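Local structure of cellulose binding domain-containing protein (Clostridium clariflavum, 4B96) at residues A[26-31]-A[98-103]; A[32-37]-A[92-97]. The protein probably binds cellulose through this family 3b carbohydrate-binding module, a calcium-containing domain of a longer membrane protein belonging to a biomass-sensing system. All coordinates share one frame; numbering follows the deposited sequence. Where two conformers were deposited one is given.

Interaction 1. Residues A[26-31]-A[98-103]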
ATOM      1  N   VAL A  26      13.967   1.897   6.696  1.00 19.23           N
ATOM      2  CA  VAL A  26      14.884   1.214   5.803  1.00 18.19           C
ATOM      3  C   VAL A  26      14.144   1.008   4.485  1.00 18.84           C
ATOM      4  O   VAL A  26      13.039   0.482   4.452  1.00 21.55           O
ATOM      5  CB  VAL A  26      15.267  -0.179   6.355  1.00 18.32           C
ATOM      6  CG1 VAL A  26      16.253  -0.898   5.383  1.00 24.44           C
ATOM      7  CG2 VAL A  26      15.880  -0.035   7.753  1.00 22.04           C
ATOM      8  N   ILE A  27      14.712   1.488   3.396  0.53 19.47           N
ATOM      9  CA  ILE A  27      14.134   1.167   2.098  0.53 18.52           C
ATOM     10  C   ILE A  27      14.950   0.031   1.582  0.53 19.38           C
ATOM     11  O   ILE A  27      16.170   0.163   1.455  0.53 20.14           O
ATOM     12  CB  ILE A  27      14.319   2.274   1.084  0.53 19.24           C
ATOM     13  CG1 ILE A  27      13.644   3.564   1.527  0.53 20.77           C
ATOM     14  CG2 ILE A  27      13.808   1.824  -0.323  0.53 18.06           C
ATOM     15  CD1 ILE A  27      13.959   4.675   0.600  0.53 22.14           C
ATOM     16  N   GLU A  28      14.283  -1.066   1.267  0.53 19.32           N
ATOM     17  CA  GLU A  28      14.920  -2.234   0.710  0.53 21.92           C
ATOM     18  C   GLU A  28      14.750  -2.199  -0.818  0.53 23.41           C
ATOM     19  O   GLU A  28      13.668  -1.859  -1.332  0.53 20.87           O
ATOM     20  CB  GLU A  28      14.278  -3.504   1.290  0.53 22.62           C
ATOM     21  CG  GLU A  28      14.390  -3.651   2.805  0.53 24.76           C
ATOM     22  CD  GLU A  28      13.967  -5.048   3.313  0.53 30.62           C
ATOM     23  OE1 GLU A  28      13.032  -5.628   2.737  0.53 29.67           O
ATOM     24  OE2 GLU A  28      14.565  -5.574   4.280  0.53 36.23           O
ATOM     25  N   ASN A  29      15.820  -2.542  -1.546  1.00 22.30           N
ATOM     26  CA  ASN A  29      15.761  -2.660  -3.008  1.00 25.79           C
ATOM     27  C   ASN A  29      15.571  -4.133  -3.353  1.00 28.72           C
ATOM     28  O   ASN A  29      16.500  -4.912  -3.238  1.00 30.33           O
ATOM     29  CB  ASN A  29      17.046  -2.115  -3.650  1.00 25.52           C
ATOM     30  CG  ASN A  29      17.026  -2.164  -5.163  1.00 26.49           C
ATOM     31  OD1 ASN A  29      16.195  -2.862  -5.793  1.00 24.94           O
ATOM     32  ND2 ASN A  29      17.975  -1.432  -5.778  1.00 26.86           N
ATOM     33  N   THR A  30      14.362  -4.512  -3.773  1.00 24.72           N
ATOM     34  CA  THR A  30      14.068  -5.912  -4.096  1.00 27.22           C
ATOM     35  C   THR A  30      14.135  -6.197  -5.581  1.00 26.01           C
ATOM     36  O   THR A  30      13.788  -7.296  -6.022  1.00 30.71           O
ATOM     37  CB  THR A  30      12.654  -6.307  -3.631  1.00 32.89           C
ATOM     38  OG1 THR A  30      11.690  -5.410  -4.229  1.00 30.33           O
ATOM     39  CG2 THR A  30      12.541  -6.207  -2.111  1.00 32.90           C
ATOM     40  N   GLY A  31      14.594  -5.242  -6.394  1.00 25.58           N
ATOM     41  CA  GLY A  31      14.724  -5.539  -7.835  1.00 22.93           C
ATOM     42  C   GLY A  31      16.167  -5.740  -8.324  1.00 29.34           C
ATOM     43  O   GLY A  31      17.052  -6.030  -7.530  1.00 31.19           O
ATOM     44  N   GLY A  98      19.384  -5.683  -4.024  1.00 30.94           N
ATOM     45  CA  GLY A  98      19.643  -6.637  -2.968  1.00 33.20           C
ATOM     46  C   GLY A  98      20.144  -5.903  -1.718  1.00 32.82           C
ATOM     47  O   GLY A  98      20.444  -6.511  -0.706  1.00 35.62           O
ATOM     48  N   ASP A  99      20.290  -4.586  -1.785  1.00 24.83           N
ATOM     49  CA  ASP A  99      20.729  -3.877  -0.590  1.00 26.23           C
ATOM     50  C   ASP A  99      19.613  -2.978  -0.069  1.00 26.02           C
ATOM     51  O   ASP A  99      18.471  -3.030  -0.562  1.00 26.06           O
ATOM     52  CB  ASP A  99      21.952  -3.040  -0.908  1.00 34.63           C
ATOM     53  CG  ASP A  99      22.896  -2.893   0.297  1.00 53.25           C
ATOM     54  OD1 ASP A  99      22.468  -2.977   1.521  1.00 50.72           O
ATOM     55  OD2 ASP A  99      24.110  -2.707  -0.010  1.00 66.53           O
ATOM     56  N   ALA A 100      19.926  -2.165   0.930  1.00 23.53           N
ATOM     57  CA  ALA A 100      18.901  -1.327   1.564  1.00 24.61           C
ATOM     58  C   ALA A 100      19.520   0.008   1.958  1.00 28.39           C
ATOM     59  O   ALA A 100      20.730   0.067   2.171  1.00 29.80           O
ATOM     60  CB  ALA A 100      18.329  -2.024   2.783  1.00 23.57           C
ATOM     61  N   ALA A 101      18.714   1.075   2.022  1.00 21.96           N
ATOM     62  CA  ALA A 101      19.193   2.366   2.531  1.00 23.16           C
ATOM     63  C   ALA A 101      18.640   2.446   3.960  1.00 20.92           C
ATOM     64  O   ALA A 101      17.408   2.307   4.159  1.00 21.74           O
ATOM     65  CB  ALA A 101      18.589   3.518   1.709  1.00 21.45           C
ATOM     66  N   TRP A 102      19.513   2.691   4.950  1.00 17.92           N
ATOM     67  CA  TRP A 102      19.024   2.888   6.332  1.00 15.74           C
ATOM     68  C   TRP A 102      19.027   4.373   6.600  1.00 19.45           C
ATOM     69  O   TRP A 102      20.044   5.026   6.391  1.00 22.39           O
ATOM     70  CB  TRP A 102      19.945   2.177   7.372  1.00 23.24           C
ATOM     71  CG  TRP A 102      19.975   0.639   7.206  1.00 29.83           C
ATOM     72  CD1 TRP A 102      20.465  -0.041   6.145  1.00 33.82           C
ATOM     73  CD2 TRP A 102      19.463  -0.365   8.111  1.00 38.40           C
ATOM     74  NE1 TRP A 102      20.330  -1.390   6.327  1.00 36.71           N
ATOM     75  CE2 TRP A 102      19.718  -1.623   7.526  1.00 41.39           C
ATOM     76  CE3 TRP A 102      18.831  -0.322   9.373  1.00 42.43           C
ATOM     77  CZ2 TRP A 102      19.334  -2.865   8.151  1.00 47.90           C
ATOM     78  CZ3 TRP A 102      18.460  -1.570  10.009  1.00 44.53           C
ATOM     79  CH2 TRP A 102      18.705  -2.807   9.382  1.00 46.25           C
ATOM     80  N   VAL A 103      17.902   4.910   7.074  1.00 17.37           N
ATOM     81  CA  VAL A 103      17.813   6.329   7.315  1.00 17.43           C
ATOM     82  C   VAL A 103      17.136   6.602   8.651  1.00 23.45           C
ATOM     83  O   VAL A 103      15.936   6.326   8.782  1.00 23.09           O
ATOM     84  CB  VAL A 103      17.030   7.067   6.178  1.00 19.55           C
ATOM     85  CG1 VAL A 103      17.392   8.562   6.208  1.00 23.40           C
ATOM     86  CG2 VAL A 103      17.351   6.470   4.781  1.00 19.50           C
TER

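Interaction 2. Residues A[32-37]-A[92-97]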
ATOM      1  N   ASN A  32      16.401  -5.636  -9.634  1.00 33.91           N
ATOM      2  CA  ASN A  32      17.714  -5.925 -10.202  1.00 37.87           C
ATOM      3  C   ASN A  32      18.491  -4.719 -10.696  1.00 44.18           C
ATOM      4  O   ASN A  32      19.546  -4.888 -11.313  1.00 49.89           O
ATOM      5  CB  ASN A  32      17.599  -6.929 -11.329  1.00 41.91           C
ATOM      6  CG  ASN A  32      16.838  -8.157 -10.905  1.00 46.89           C
ATOM      7  OD1 ASN A  32      17.094  -8.727  -9.828  1.00 40.79           O
ATOM      8  ND2 ASN A  32      15.844  -8.539 -11.702  1.00 50.61           N
ATOM      9  N   SER A  33      18.007  -3.504 -10.431  1.00 41.18           N
ATOM     10  CA  SER A  33      18.811  -2.336 -10.845  1.00 42.79           C
ATOM     11  C   SER A  33      18.957  -1.380  -9.675  1.00 37.26           C
ATOM     12  O   SER A  33      18.279  -1.563  -8.680  1.00 30.44           O
ATOM     13  CB  SER A  33      18.170  -1.631 -12.020  1.00 45.52           C
ATOM     14  OG  SER A  33      16.905  -1.188 -11.613  1.00 48.97           O
ATOM     15  N   TYR A  34      19.874  -0.410  -9.782  1.00 35.69           N
ATOM     16  CA  TYR A  34      20.074   0.542  -8.709  1.00 35.39           C
ATOM     17  C   TYR A  34      18.820   1.444  -8.608  1.00 36.45           C
ATOM     18  O   TYR A  34      18.121   1.706  -9.601  1.00 37.52           O
ATOM     19  CB  TYR A  34      21.401   1.329  -8.907  1.00 36.58           C
ATOM     20  CG  TYR A  34      22.693   0.557  -8.568  1.00 36.78           C
ATOM     21  CD1 TYR A  34      23.190  -0.439  -9.415  1.00 36.51           C
ATOM     22  CD2 TYR A  34      23.427   0.858  -7.394  1.00 38.53           C
ATOM     23  CE1 TYR A  34      24.387  -1.135  -9.117  1.00 39.03           C
ATOM     24  CE2 TYR A  34      24.626   0.169  -7.089  1.00 37.48           C
ATOM     25  CZ  TYR A  34      25.073  -0.825  -7.924  1.00 38.97           C
ATOM     26  OH  TYR A  34      26.248  -1.479  -7.588  1.00 42.37           O
ATOM     27  N   ILE A  35      18.494   1.848  -7.389  1.00 31.25           N
ATOM     28  CA  ILE A  35      17.429   2.835  -7.185  1.00 28.83           C
ATOM     29  C   ILE A  35      18.020   4.215  -6.911  1.00 27.02           C
ATOM     30  O   ILE A  35      18.786   4.394  -5.956  1.00 26.64           O
ATOM     31  CB  ILE A  35      16.525   2.442  -6.022  1.00 26.61           C
ATOM     32  CG1 ILE A  35      15.692   1.235  -6.456  1.00 24.55           C
ATOM     33  CG2 ILE A  35      15.558   3.630  -5.644  1.00 24.00           C
ATOM     34  CD1 ILE A  35      14.902   0.612  -5.310  1.00 26.97           C
ATOM     35  N   ASP A  36      17.669   5.178  -7.766  1.00 29.45           N
ATOM     36  CA  ASP A  36      18.175   6.542  -7.603  1.00 30.64           C
ATOM     37  C   ASP A  36      17.353   7.310  -6.566  1.00 27.01           C
ATOM     38  O   ASP A  36      16.212   7.712  -6.848  1.00 25.78           O
ATOM     39  CB  ASP A  36      18.091   7.252  -8.947  1.00 31.11           C
ATOM     40  CG  ASP A  36      18.769   8.617  -8.930  1.00 38.60           C
ATOM     41  OD1 ASP A  36      19.202   9.081  -7.840  1.00 37.06           O
ATOM     42  OD2 ASP A  36      18.852   9.226 -10.021  1.00 46.85           O
ATOM     43  N   LEU A  37      17.903   7.507  -5.362  1.00 23.48           N
ATOM     44  CA  LEU A  37      17.155   8.172  -4.297  1.00 24.15           C
ATOM     45  C   LEU A  37      16.867   9.661  -4.592  1.00 24.29           C
ATOM     46  O   LEU A  37      16.073  10.298  -3.904  1.00 25.55           O
ATOM     47  CB  LEU A  37      17.901   8.035  -2.963  1.00 26.18           C
ATOM     48  CG  LEU A  37      17.859   6.610  -2.405  1.00 28.25           C
ATOM     49  CD1 LEU A  37      18.569   6.581  -1.086  1.00 31.15           C
ATOM     50  CD2 LEU A  37      16.417   6.207  -2.203  1.00 27.55           C
ATOM     51  N   LYS A  92      21.394  12.881  -2.742  1.00 31.50           N
ATOM     52  CA  LYS A  92      22.342  11.919  -3.299  1.00 34.87           C
ATOM     53  C   LYS A  92      22.093  10.554  -2.677  1.00 28.65           C
ATOM     54  O   LYS A  92      21.644  10.460  -1.523  1.00 28.49           O
ATOM     55  CB  LYS A  92      23.796  12.346  -2.981  1.00 42.67           C
ATOM     56  CG  LYS A  92      24.797  11.547  -3.759  1.00 57.31           C
ATOM     57  CD  LYS A  92      26.082  11.239  -2.960  1.00 66.90           C
ATOM     58  CE  LYS A  92      25.795  10.212  -1.852  1.00 66.97           C
ATOM     59  NZ  LYS A  92      27.021   9.483  -1.483  1.00 64.57           N
ATOM     60  N   GLY A  93      22.399   9.480  -3.409  1.00 32.25           N
ATOM     61  CA  GLY A  93      22.183   8.146  -2.853  1.00 33.53           C
ATOM     62  C   GLY A  93      21.670   7.195  -3.904  1.00 35.41           C
ATOM     63  O   GLY A  93      20.790   7.545  -4.708  1.00 33.72           O
ATOM     64  N   SER A  94      22.231   5.984  -3.940  1.00 33.76           N
ATOM     65  CA  SER A  94      21.820   5.034  -4.951  1.00 29.88           C
ATOM     66  C   SER A  94      21.750   3.667  -4.266  1.00 30.98           C
ATOM     67  O   SER A  94      22.755   3.204  -3.724  1.00 31.07           O
ATOM     68  CB  SER A  94      22.872   5.053  -6.066  1.00 37.36           C
ATOM     69  OG  SER A  94      22.500   4.171  -7.106  1.00 39.96           O
ATOM     70  N   ILE A  95      20.577   3.018  -4.225  1.00 27.05           N
ATOM     71  CA  ILE A  95      20.527   1.747  -3.509  1.00 23.67           C
ATOM     72  C   ILE A  95      20.854   0.597  -4.433  1.00 27.44           C
ATOM     73  O   ILE A  95      20.152   0.390  -5.395  1.00 27.03           O
ATOM     74  CB  ILE A  95      19.144   1.439  -2.896  1.00 21.62           C
ATOM     75  CG1 ILE A  95      18.556   2.678  -2.208  1.00 22.70           C
ATOM     76  CG2 ILE A  95      19.253   0.244  -1.903  1.00 20.14           C
ATOM     77  CD1 ILE A  95      17.163   2.394  -1.510  1.00 18.86           C
ATOM     78  N   PRO A  96      21.911  -0.176  -4.111  1.00 27.86           N
ATOM     79  CA  PRO A  96      22.238  -1.340  -4.934  1.00 33.66           C
ATOM     80  C   PRO A  96      21.135  -2.407  -4.838  1.00 29.83           C
ATOM     81  O   PRO A  96      20.536  -2.597  -3.781  1.00 25.63           O
ATOM     82  CB  PRO A  96      23.530  -1.874  -4.297  1.00 34.71           C
ATOM     83  CG  PRO A  96      24.147  -0.662  -3.609  1.00 32.72           C
ATOM     84  CD  PRO A  96      22.922   0.095  -3.074  1.00 27.14           C
ATOM     85  N   PRO A  97      20.895  -3.104  -5.942  1.00 31.72           N
ATOM     86  CA  PRO A  97      19.995  -4.263  -5.932  1.00 33.18           C
ATOM     87  C   PRO A  97      20.374  -5.258  -4.814  1.00 32.90           C
ATOM     88  O   PRO A  97      21.561  -5.627  -4.704  1.00 31.44           O
ATOM     89  CB  PRO A  97      20.224  -4.919  -7.294  1.00 32.35           C
ATOM     90  CG  PRO A  97      21.123  -4.076  -8.056  1.00 33.90           C
ATOM     91  CD  PRO A  97      21.594  -2.914  -7.222  1.00 30.62           C
TER

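Interaction 1. Residues A[26-31]-A[98-103]
Strands 20-29 and 100-109 are neighbours in one antiparallel sheet of this carbohydrate-binding module, and residues 26-31 and 98-103 are the stretch where their pairing runs out into loops. The close packing gathers around Val-26. Val-26 CG1, anti to the backbone N (chi1 -180°), reaches Ala-100 CB at 3.5 Å, while CG2 is left beside the N and sits over one face of the neighbouring indole. There Val-26 CG2 lies 3.7 Å from the centroid of the six-membered ring of Trp-102, 24° off the normal, a CH-pi contact shifted toward the rim near CE3. Phe-130 meets the same indole edge-to-face. On the other face of the sheet Ile-27 and Ala-101 touch lightly, CB to CB 4.5 Å, but both are buried, packing on Leu-37 and Ile-95, and their backbones exchange two hydrogen bonds, the shorter from Ala-101 N to Ile-27 O at 2.8 Å. Toward Gly-98 and Asp-99 the contact loosens and becomes exposed. Asn-29 N donates to Asp-99 O at 2.9 Å, nearly along the C=O axis, whereas Gly-98 N approaches Asn-29 O from above the carbonyl plane at 3.1 Å. Asn-29 OD1 accepts from Gly-31 N at 2.9 Å, closing an Asx turn as the strand ends. Apolar contact thus tightens the pairing round buried Val-26, beside an exposed indole, while toward Gly-98 backbone hydrogen bonds do most of the holding.

Interaction 2. Residues A[32-37]-A[92-97]
Gly-93 opens the pairing of residues 92-97 with 32-37: its carbonyl O takes the N-H of Leu-37 at 3.0 Å, the donor standing 34° out of the carbonyl plane. Its backbone angles call for glycine. At Ser-94 the hydroxyl, anti to the backbone N, turns diagonally toward Tyr-34, OG lying 3.5 Å from Tyr-34 CD2. Ile-95 follows as the centre of the two-stranded antiparallel ladder that 35-36 and 94-95 form at one end of the module, beyond the sheet holding strands 20-29 and 100-109 and away from the calcium site. It trades two backbone bonds with Ile-35, both in the carbonyl plane and on lone pairs, the shorter being Ile-95 N to Ile-35 O at 2.8 Å. Ile-95 CG1 stands anti to the carbonyl carbon, and with chi2 extended (-178°) Ile-95 CD1 reaches Leu-37 CD2 at 3.9 Å; both side chains continue onto Ile-27, Ala-101 and Leu-62. Two prolines then carry the chain past Tyr-34. Pro-96 meets the phenol obliquely, CG 3.6 Å from Tyr-34 CE2, and its CA lies over one ring face. Pro-97 joins it over that face, placing CD 3.8 Å from the Tyr-34 ring centroid, only 14° off the normal, as a CH-pi contact. Neither proline can donate an N-H, which helps explain why ring packing takes over beyond Ile-95: the chemistry changes from paired amides to C-H groups over an aromatic face.

In the fold
Interactions 1 and 2 lie side by side at one end of the module, centres about 8 Å apart and away from the calcium site. Along the chain the order is 26-31, 32-37, 92-97, 98-103, so the same two arms pair twice, with a break at residues 30-31 and with interaction 2 enclosed by interaction 1. Interaction 1 belongs to a five-stranded sheet; interaction 2 is a separate two-stranded ladder beyond it. Asn-29 joins them, its ND2 hydrogen-bonding to Ile-95 O and Ser-33 O. Ile-35, Leu-37 and Ile-95 pack back onto strand 20-29. In this module the arms leaving the sheet stay paired beyond its end, so the sheet's end is continued by a second ladder.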